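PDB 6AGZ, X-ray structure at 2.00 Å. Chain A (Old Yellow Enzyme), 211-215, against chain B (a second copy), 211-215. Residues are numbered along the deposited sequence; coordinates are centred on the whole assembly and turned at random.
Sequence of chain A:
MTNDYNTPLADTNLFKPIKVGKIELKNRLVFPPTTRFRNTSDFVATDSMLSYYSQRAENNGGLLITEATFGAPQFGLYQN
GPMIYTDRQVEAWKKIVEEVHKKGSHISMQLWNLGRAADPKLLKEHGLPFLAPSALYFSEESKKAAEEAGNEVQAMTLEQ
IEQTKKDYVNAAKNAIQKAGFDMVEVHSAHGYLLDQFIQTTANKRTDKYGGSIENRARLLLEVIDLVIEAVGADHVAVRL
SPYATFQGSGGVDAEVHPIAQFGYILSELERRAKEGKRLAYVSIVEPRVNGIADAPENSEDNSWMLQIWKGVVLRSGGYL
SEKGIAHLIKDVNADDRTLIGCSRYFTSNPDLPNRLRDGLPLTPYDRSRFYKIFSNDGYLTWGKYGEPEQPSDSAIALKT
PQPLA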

# COMPACT_ATOMS: atom_id res chain seq x y z
N GLY A 211 0.08 9.90 -16.50
CA GLY A 211 -1.34 9.60 -16.61
C GLY A 211 -1.80 8.34 -15.92
O GLY A 211 -3.01 8.06 -15.93
N SER A 212 -0.90 7.57 -15.32
CA SER A 212 -1.29 6.40 -14.55
C SER A 212 -0.15 6.04 -13.61
O SER A 212 0.94 6.61 -13.68
N ILE A 213 -0.42 5.09 -12.72
CA ILE A 213 0.61 4.62 -11.81
C ILE A 213 1.75 3.97 -12.58
O ILE A 213 2.93 4.27 -12.37
N GLU A 214 1.40 3.06 -13.50
CA GLU A 214 2.42 2.41 -14.32
C GLU A 214 3.21 3.42 -15.14
O GLU A 214 4.43 3.30 -15.29
N ASN A 215 2.52 4.43 -15.69
CA ASN A 215 3.19 5.41 -16.53
C ASN A 215 4.08 6.34 -15.71
O ASN A 215 5.18 6.70 -16.15
N GLY B 211 -5.32 -5.46 -17.60
CA GLY B 211 -3.96 -5.15 -17.98
C GLY B 211 -3.31 -4.00 -17.24
O GLY B 211 -2.22 -3.58 -17.64
N SER B 212 -3.93 -3.49 -16.18
CA SER B 212 -3.33 -2.45 -15.37
C SER B 212 -4.10 -2.36 -14.06
O SER B 212 -5.19 -2.90 -13.92
N ILE B 213 -3.50 -1.66 -13.09
CA ILE B 213 -4.15 -1.45 -11.81
C ILE B 213 -5.46 -0.69 -12.00
O ILE B 213 -6.51 -1.08 -11.47
N GLU B 214 -5.42 0.39 -12.77
CA GLU B 214 -6.63 1.18 -13.00
C GLU B 214 -7.65 0.40 -13.82
O GLU B 214 -8.86 0.54 -13.60
N ASN B 215 -7.19 -0.43 -14.76
CA ASN B 215 -8.11 -1.16 -15.62
C ASN B 215 -8.79 -2.31 -14.88
O ASN B 215 -9.97 -2.58 -15.09

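The two copies meet here through the same three residues, 212 to 214, set against each other in antiparallel register: the CA of Ile A213 lies 7.7 Å from the CA of Ile B213, and each serine at position 212 faces the glutamate at 214 of the other chain. Together the two stretches bury 241 Å², and about half of this belongs to Glu A214 and Glu B214, which cover 64 and 60 Å².

Both glutamates direct their CA-to-CB bonds toward the opposing stretch and adopt nearly identical conformations, with chi1 m, chi2 p and chi3 close to zero. The p value at chi2 folds the chain, and the carboxylate ends at the start of the partner's helix. There OE2 of Glu B214 accepts a hydrogen bond from N of Ile A213 at 2.9 Å, with an almost straight angle of 176° at the hydrogen; the reciprocal bond, from N of Ile B213 to OE2 of Glu A214, is also 2.9 Å long, at 171°. An amide in the first turn of a helix has no carbonyl of its own helix to pair with, so each carboxylate supplies an acceptor from the other chain. The same oxygens rest against the neighbouring serines, OE2 of Glu B214 lying 3.5 Å from CB of Ser A212 and OE2 of Glu A214 3.6 Å from CB of Ser B212.

This arrangement brings the other carboxylate oxygens together, OE1 of Glu A214 standing 2.9 Å from OE1 of Glu B214. The pair is a close approach of two acceptors with like charge rather than a hydrogen bond, so the contact joins two favourable hydrogen bonds from backbone amides to one apparently unfavourable meeting.

Ile A213 and Ile B213, both buried, follow with 42 and 43 Å². Each points toward the other stretch as an m, t rotamer. Their aliphatic parts touch the incoming carboxylates, with CG1 of Ile A213 3.3 Å from OE2 of Glu B214 and CB of Ile B213 3.4 Å from OE2 of Glu A214. Between the isoleucines themselves the packing is looser, CD1 of Ile A213 approaching CG2 of Ile B213 at 4.3 Å.

Ser A212 and Ser B212, both p, also point inward but use their hydroxyls to cap their own helices: OG of Ser A212 accepts from N of Asn A215 at 3.0 Å, and OG of Ser B212 from N of Asn B215 at 2.9 Å. Each helix start is thus served by its own serine and by the partner's glutamate. The asparagine side chains remain out of reach of the opposing stretch.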

# COMPACT_ATOMS: atom_id res chain seq x y z
CB SER A 212 -1.64 5.21 -15.46
OG SER A 212 -0.48 4.65 -16.05
CB ILE A 213 0.02 3.65 -10.77
CG1 ILE A 213 -1.04 4.36 -9.92
CG2 ILE A 213 1.11 3.07 -9.89
CD1 ILE A 213 -1.76 3.44 -8.97
CB GLU A 214 1.77 1.37 -15.24
CG GLU A 214 1.08 0.21 -14.51
CD GLU A 214 -0.31 0.56 -14.00
OE1 GLU A 214 -0.74 1.72 -14.18
OE2 GLU A 214 -0.97 -0.33 -13.43
CB ASN A 215 2.16 6.21 -17.32
CG ASN A 215 1.51 5.39 -18.42
OD1 ASN A 215 1.75 4.19 -18.54
ND2 ASN A 215 0.68 6.03 -19.23
CB SER B 212 -3.32 -1.09 -16.09
OG SER B 212 -4.59 -0.46 -16.00
CB ILE B 213 -3.21 -0.70 -10.84
CG1 ILE B 213 -2.05 -1.60 -10.42
CG2 ILE B 213 -3.98 -0.21 -9.63
CD1 ILE B 213 -1.01 -0.88 -9.58
CB GLU B 214 -6.28 2.49 -13.71
CG GLU B 214 -5.36 3.42 -12.91
CD GLU B 214 -3.89 3.07 -13.05
OE1 GLU B 214 -3.58 2.03 -13.68
OE2 GLU B 214 -3.05 3.83 -12.54
CB ASN B 215 -7.38 -1.68 -16.86
CG ASN B 215 -7.04 -0.58 -17.83
OD1 ASN B 215 -7.51 0.55 -17.70
ND2 ASN B 215 -6.22 -0.90 -18.83